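Local coordinates for uncharacterized protein (Acinetobacter baumannii, PDB 5D66), which is of unknown function but folds as an ankyrin repeat domain, a scaffold that in its relatives usually mediates protein-protein recognition, at residues L7-A10 against A11-D14; R86-M90 against H91-L95. All coordinates share one frame; numbering follows the deposited sequence.

Two helix ends are described here, in series along one elongated ankyrin stack. Interaction 1 (7-10 with 11-14) closes helix 6-12, the first helix of the model, its centre about 22 Å from the centre of the chain. Interaction 2 (86-90 with 91-95) lies nearer the middle, its centre about 11 Å from that of the chain, where helix 82-90 gives way to the long loop leading to helix 106-111. The two centres are about 21 Å apart and the nearest atoms about 9 Å, without touching. One leads almost at once into another helix, 16-23; the other releases the chain into a connecting loop, the two kinds of turn that an ankyrin stack repeats.

Interaction 1: L7-A10 against A11-D14; sequences LHMA and AAND
A Schellman motif finishes helix 6-12, with Met9 and Ala10 of its last turn meeting Asn13 and Asp14. The approach is regular: Ala11 N donates to Leu7 O at 2.9 Å, and Ala12 N to His8 O at 2.9 Å. The pattern then slackens at Asn13, whose N lies 3.0 Å from Met9 O and makes a weak second bond, 3.2 Å, to Ala10 O, so this single N-H is shared between two carbonyls. Asp14 takes a positive phi of 58° and turns the chain out of the helix, while its N bonds back to Ala11 O at 3.2 Å.

The sequence LHMAA resembles the LHxAA signature of ankyrin repeats, and its small residues suit close helix packing: the methyl groups of Ala11 and Ala12 lie against helix 39-45, and that of Ala10 faces helix 16-23 together with Leu7. On the outward side, Met9, a selenomethionine, has CG trans to its own N (chi1 -178°) and then bends forward, towards Asn13 at the C-terminal end of the helix. In one of its two modelled conformers CE sits 3.9 Å from Ala12 CB and also approaches the Asn13 amide, touches that are therefore doubtful. Asn13 carries CG beside its own N (chi1 -76°), which brings that carbon to 3.5 Å from Met9 O. Past the turn, Asp14 OD1 accepts from Ala51 N, and Asn48 ND2 bonds to Ala11 O, tying the helix end to the start of helix 49-57.

Interaction 2: R86-M90 against H91-L95; sequences RMTLM and HGADL
This is a local contact at the C-terminal end of helix 82-90, where the chain of His91 and Ala93 curls back over the carbonyl of Thr88 and enters the loop before helix 106-111. Thr88 O accepts two backbone bonds, from His91 N at 3.1 Å and from Ala93 N at 3.0 Å. The donors come from opposite faces of the carbonyl plane: Ala93 N is only moderately tilted from it, whereas His91 N stands well above it, 72° out. Gly92 bridges the two with a positive phi of 96°, and the CB of Ala93 comes in at 3.3 Å from the same Thr88 oxygen.

The run HGADL matches the GAD signature that follows the second helix of many ankyrin repeats. Here the turn is also held from the preceding loop, since Asn63 receives Asp94 N on OD1 and gives ND2 to Gly92 O. On one side of the helix end, the His91 ring sets an edge to Met87 O, which lies in its plane 3.0 Å from CD2, while Met90 O sits over a face, 3.5 Å from CG. With chi1 at -68°, CG of His91 lies beside the residue's own N, which turns the ring back so that its edge reaches the Met87 carbonyl; Ile56 and Glu57 of helix 49-57 border it too. On the other side, Leu89 and Leu95 meet nearly at right angles, CD2 to CD2 at 3.7 Å, and Leu89 CD2 also rests 4.1 Å from Ala93 CB. Tyr73 of helix 72-79 packs against all three of these side chains.

Interaction 1: L7-A10 against A11-D14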
# COMPACT_ATOMS: atom_id res chain seq x y z
N LEU A 7 2.79 -6.76 24.74
CA LEU A 7 2.80 -7.35 23.42
C LEU A 7 3.30 -6.35 22.37
O LEU A 7 4.06 -6.69 21.48
CB LEU A 7 1.44 -7.87 23.03
CG LEU A 7 1.38 -8.63 21.70
CD1 LEU A 7 2.21 -9.91 21.72
CD2 LEU A 7 -0.04 -8.96 21.31
N HIS A 8 2.90 -5.09 22.55
CA HIS A 8 3.28 -4.02 21.64
C HIS A 8 4.79 -3.80 21.71
O HIS A 8 5.44 -3.61 20.67
CB HIS A 8 2.53 -2.77 21.97
CG HIS A 8 1.04 -2.89 21.79
ND1 HIS A 8 0.26 -3.64 22.66
CD2 HIS A 8 0.20 -2.36 20.86
CE1 HIS A 8 -0.98 -3.57 22.25
NE2 HIS A 8 -1.04 -2.83 21.15
N MSE A 9 5.35 -3.79 22.91
CA MSE A 9 6.80 -3.60 23.04
C MSE A 9 7.55 -4.77 22.42
O MSE A 9 8.56 -4.61 21.71
CB MSE A 9 7.21 -3.47 24.52
CG MSE A 9 8.75 -3.20 24.67
SE MSE A 9 9.23 -1.35 24.11
CE MSE A 9 10.23 -1.45 22.53
N ALA A 10 7.06 -5.98 22.65
CA ALA A 10 7.69 -7.17 22.06
C ALA A 10 7.65 -7.10 20.53
O ALA A 10 8.63 -7.39 19.85
CB ALA A 10 7.05 -8.42 22.57
N ALA A 11 6.53 -6.65 20.00
CA ALA A 11 6.35 -6.46 18.56
C ALA A 11 7.29 -5.40 18.00
O ALA A 11 7.90 -5.60 16.96
CB ALA A 11 4.90 -6.13 18.25
N ALA A 12 7.45 -4.30 18.72
CA ALA A 12 8.38 -3.26 18.31
C ALA A 12 9.82 -3.77 18.27
O ALA A 12 10.63 -3.32 17.45
CB ALA A 12 8.30 -2.09 19.25
N ASN A 13 10.15 -4.69 19.15
CA ASN A 13 11.49 -5.24 19.28
C ASN A 13 11.74 -6.46 18.42
O ASN A 13 12.85 -6.99 18.43
CB ASN A 13 11.76 -5.57 20.74
CG ASN A 13 12.04 -4.37 21.58
OD1 ASN A 13 12.38 -3.29 21.06
ND2 ASN A 13 12.00 -4.57 22.88
N ASP A 14 10.74 -6.91 17.69
CA ASP A 14 10.88 -8.16 16.89
C ASP A 14 11.26 -9.34 17.80
O ASP A 14 11.94 -10.29 17.38
CB ASP A 14 11.88 -8.03 15.74
CG ASP A 14 11.51 -8.92 14.58
OD1 ASP A 14 10.31 -9.19 14.32
OD2 ASP A 14 12.46 -9.41 13.91

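Interaction 2: R86-M90 against H91-L95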
# COMPACT_ATOMS: atom_id res chain seq x y z
N ARG A 86 2.80 -9.31 1.40
CA ARG A 86 2.40 -10.61 0.89
C ARG A 86 1.68 -11.42 1.98
O ARG A 86 0.71 -12.10 1.67
CB ARG A 86 3.55 -11.35 0.31
CG ARG A 86 4.07 -10.75 -0.95
CD ARG A 86 5.13 -11.68 -1.56
NE ARG A 86 6.08 -11.02 -2.47
CZ ARG A 86 5.79 -10.56 -3.69
NH1 ARG A 86 4.57 -10.67 -4.23
NH2 ARG A 86 6.75 -10.01 -4.43
N MSE A 87 2.15 -11.33 3.21
CA MSE A 87 1.46 -12.00 4.31
C MSE A 87 0.04 -11.48 4.45
O MSE A 87 -0.93 -12.25 4.64
CB MSE A 87 2.18 -11.83 5.63
CG MSE A 87 3.57 -12.28 5.70
SE MSE A 87 4.36 -11.66 7.39
CE MSE A 87 6.18 -11.85 6.82
N THR A 88 -0.12 -10.17 4.41
CA THR A 88 -1.46 -9.60 4.53
C THR A 88 -2.40 -10.05 3.41
O THR A 88 -3.60 -10.26 3.64
CB THR A 88 -1.47 -8.07 4.73
OG1 THR A 88 -1.21 -7.37 3.52
CG2 THR A 88 -0.57 -7.58 5.80
N LEU A 89 -1.86 -10.13 2.19
CA LEU A 89 -2.64 -10.55 1.06
C LEU A 89 -3.16 -11.99 1.14
O LEU A 89 -4.15 -12.33 0.57
CB LEU A 89 -1.88 -10.30 -0.26
CG LEU A 89 -1.60 -8.84 -0.60
CD1 LEU A 89 -0.63 -8.76 -1.78
CD2 LEU A 89 -2.85 -8.15 -0.96
N MSE A 90 -2.45 -12.81 1.90
CA MSE A 90 -2.80 -14.21 2.15
C MSE A 90 -3.73 -14.35 3.38
O MSE A 90 -4.24 -15.46 3.61
CB MSE A 90 -1.53 -15.03 2.38
CG MSE A 90 -0.76 -15.30 1.11
SE MSE A 90 -1.77 -16.26 -0.25
CE MSE A 90 -2.52 -17.64 0.74
N HIS A 91 -3.93 -13.26 4.14
CA HIS A 91 -4.64 -13.31 5.42
C HIS A 91 -5.61 -12.18 5.55
O HIS A 91 -5.74 -11.56 6.59
CB HIS A 91 -3.66 -13.29 6.57
CG HIS A 91 -2.84 -14.54 6.65
ND1 HIS A 91 -3.30 -15.73 7.18
CD2 HIS A 91 -1.63 -14.82 6.11
CE1 HIS A 91 -2.36 -16.65 7.03
NE2 HIS A 91 -1.36 -16.13 6.38
N GLY A 92 -6.36 -11.94 4.49
CA GLY A 92 -7.58 -11.17 4.60
C GLY A 92 -7.49 -9.69 4.27
O GLY A 92 -8.47 -8.96 4.52
N ALA A 93 -6.43 -9.23 3.62
CA ALA A 93 -6.37 -7.83 3.26
C ALA A 93 -7.64 -7.40 2.51
O ALA A 93 -8.06 -8.05 1.56
CB ALA A 93 -5.16 -7.61 2.35
N ASP A 94 -8.22 -6.28 2.95
CA ASP A 94 -9.39 -5.73 2.29
C ASP A 94 -8.93 -4.82 1.17
O ASP A 94 -8.45 -3.72 1.44
CB ASP A 94 -10.22 -4.95 3.31
CG ASP A 94 -11.43 -4.30 2.71
OD1 ASP A 94 -11.62 -4.42 1.47
OD2 ASP A 94 -12.21 -3.67 3.47
N LEU A 95 -8.95 -5.30 -0.07
CA LEU A 95 -8.38 -4.56 -1.15
C LEU A 95 -9.15 -3.30 -1.47
O LEU A 95 -8.69 -2.40 -2.21
CB LEU A 95 -8.22 -5.43 -2.41
CG LEU A 95 -7.47 -6.76 -2.22
CD1 LEU A 95 -7.33 -7.40 -3.57
CD2 LEU A 95 -6.16 -6.56 -1.50